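Local atomic coordinates of beta-lactamase (PDB entry 5E2G), a protein that probably hydrolyses the amide bond of beta-lactam antibiotics, as class C beta-lactamases do, yielding substituted beta-amino acids. Residues R12-L17 with M26-V31. Numbering follows the deposited sequence.
Sequences RQIAPL and MAIGIV
Ile14 meets Met26 and Ile28 where helix 3-21 packs on a face of the sheet, its kinked part 12-17 lying over the strand part 26-31. The backbones stay apart, the nearest pair of CA atoms, those of Ile14 and Met26, being 8.1 Å from each other, and no hydrogen bond joins the two segments. Side chains alone fill the interval, and one helix residue meets two strand residues, two apart in sequence, on the same side of the strand. The two branches of Ile14 divide the work: CG2, anti to the backbone N because chi1 is -66°, lies 3.5 Å from SE of Met26, a selenomethionine whose chain bends at its last torsion. The other branch reaches tip to tip toward Ile28, CG1 of Ile14 lying 3.8 Å from CD1 of Ile28. All three residues are buried. Between Met26 and Ile28, Ala27 turns to the opposite face of the sheet and touches Ala226 of helix 226-235, while Val10 and Met18 continue the cover from helix 3-21. Because side chains alternate along a strand, different helices can pack its two faces, here 3-21 and 226-235, in the alpha/beta domain of the serine beta-lactamase and penicillin-binding protein fold.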
loop_
_atom_site.group_PDB
_atom_site.type_symbol
_atom_site.label_atom_id
_atom_site.label_comp_id
_atom_site.label_asym_id
_atom_site.label_seq_id
_atom_site.Cartn_x
_atom_site.Cartn_y
_atom_site.Cartn_z
ATOM N N ARG A 12 12.609 11.296 -18.615
ATOM C CA ARG A 12 12.463 10.565 -19.867
ATOM C C ARG A 12 11.397 9.483 -19.782
ATOM O O ARG A 12 10.882 9.055 -20.821
ATOM C CB ARG A 12 13.802 9.958 -20.285
ATOM C CG ARG A 12 14.871 10.995 -20.566
ATOM C CD ARG A 12 16.062 10.404 -21.307
ATOM N NE ARG A 12 17.326 10.790 -20.683
ATOM C CZ ARG A 12 18.000 10.022 -19.830
ATOM N NH1 ARG A 12 17.537 8.818 -19.506
ATOM N NH2 ARG A 12 19.141 10.453 -19.303
ATOM N N GLN A 13 11.046 9.033 -18.576
ATOM C CA GLN A 13 9.944 8.092 -18.416
ATOM C C GLN A 13 8.625 8.796 -18.118
ATOM O O GLN A 13 7.585 8.441 -18.686
ATOM C CB GLN A 13 10.254 7.102 -17.291
ATOM C CG GLN A 13 11.550 6.355 -17.456
ATOM C CD GLN A 13 11.541 5.455 -18.666
ATOM O OE1 GLN A 13 10.541 4.795 -18.960
ATOM N NE2 GLN A 13 12.659 5.425 -19.384
ATOM N N ILE A 14 8.659 9.802 -17.250
ATOM C CA ILE A 14 7.432 10.361 -16.695
ATOM C C ILE A 14 6.772 11.327 -17.670
ATOM O O ILE A 14 5.540 11.363 -17.787
ATOM C CB ILE A 14 7.748 11.027 -15.346
ATOM C CG1 ILE A 14 8.180 9.964 -14.338
ATOM C CG2 ILE A 14 6.562 11.791 -14.839
ATOM C CD1 ILE A 14 7.296 8.738 -14.331
ATOM N N ALA A 15 7.571 12.123 -18.380
ATOM C CA ALA A 15 7.004 13.089 -19.320
ATOM C C ALA A 15 6.144 12.433 -20.392
ATOM O O ALA A 15 5.011 12.901 -20.608
ATOM C CB ALA A 15 8.129 13.933 -19.927
ATOM N N PRO A 16 6.581 11.372 -21.084
ATOM C CA PRO A 16 5.675 10.748 -22.060
ATOM C C PRO A 16 4.493 10.078 -21.401
ATOM O O PRO A 16 3.394 10.078 -21.966
ATOM C CB PRO A 16 6.572 9.730 -22.781
ATOM C CG PRO A 16 7.974 10.108 -22.418
ATOM C CD PRO A 16 7.876 10.674 -21.045
ATOM N N LEU A 17 4.695 9.509 -20.212
ATOM C CA LEU A 17 3.589 8.928 -19.461
ATOM C C LEU A 17 2.502 9.960 -19.195
ATOM O O LEU A 17 1.319 9.726 -19.471
ATOM C CB LEU A 17 4.108 8.354 -18.145
ATOM C CG LEU A 17 4.053 6.846 -17.931
ATOM C CD1 LEU A 17 3.647 6.562 -16.498
ATOM C CD2 LEU A 17 3.120 6.155 -18.915
HETATM N N MSE A 26 2.541 14.736 -11.333
HETATM C CA MSE A 26 3.126 13.578 -10.679
HETATM C C MSE A 26 4.204 14.017 -9.710
HETATM O O MSE A 26 4.869 15.017 -9.921
HETATM C CB MSE A 26 3.733 12.601 -11.691
HETATM C CG MSE A 26 2.756 11.997 -12.653
HETATM SE SE MSE A 26 3.558 10.483 -13.532
HETATM C CE MSE A 26 3.733 9.284 -11.998
ATOM N N ALA A 27 4.384 13.253 -8.646
ATOM C CA ALA A 27 5.511 13.422 -7.747
ATOM C C ALA A 27 6.257 12.100 -7.691
ATOM O O ALA A 27 5.640 11.046 -7.502
ATOM C CB ALA A 27 5.058 13.861 -6.355
ATOM N N ILE A 28 7.570 12.156 -7.893
ATOM C CA ILE A 28 8.414 10.971 -7.986
ATOM C C ILE A 28 9.439 11.036 -6.870
ATOM O O ILE A 28 10.185 12.016 -6.768
ATOM C CB ILE A 28 9.124 10.874 -9.346
ATOM C CG1 ILE A 28 8.172 11.228 -10.501
ATOM C CG2 ILE A 28 9.760 9.505 -9.503
ATOM C CD1 ILE A 28 7.011 10.283 -10.684
ATOM N N GLY A 29 9.492 9.998 -6.049
ATOM C CA GLY A 29 10.507 9.861 -5.015
ATOM C C GLY A 29 11.481 8.764 -5.407
ATOM O O GLY A 29 11.067 7.694 -5.858
ATOM N N ILE A 30 12.776 9.039 -5.234
ATOM C CA ILE A 30 13.848 8.107 -5.569
ATOM C C ILE A 30 14.794 7.990 -4.380
ATOM O O ILE A 30 15.241 9.003 -3.835
ATOM C CB ILE A 30 14.634 8.555 -6.818
ATOM C CG1 ILE A 30 13.782 8.450 -8.087
ATOM C CG2 ILE A 30 15.920 7.754 -6.959
ATOM C CD1 ILE A 30 13.409 7.054 -8.466
ATOM N N VAL A 31 15.102 6.759 -3.987
ATOM C CA VAL A 31 16.232 6.457 -3.115
ATOM C C VAL A 31 17.334 5.897 -3.999
ATOM O O VAL A 31 17.166 4.843 -4.623
ATOM C CB VAL A 31 15.856 5.457 -2.010
ATOM C CG1 VAL A 31 17.088 5.034 -1.238
ATOM C CG2 VAL A 31 14.836 6.043 -1.080
#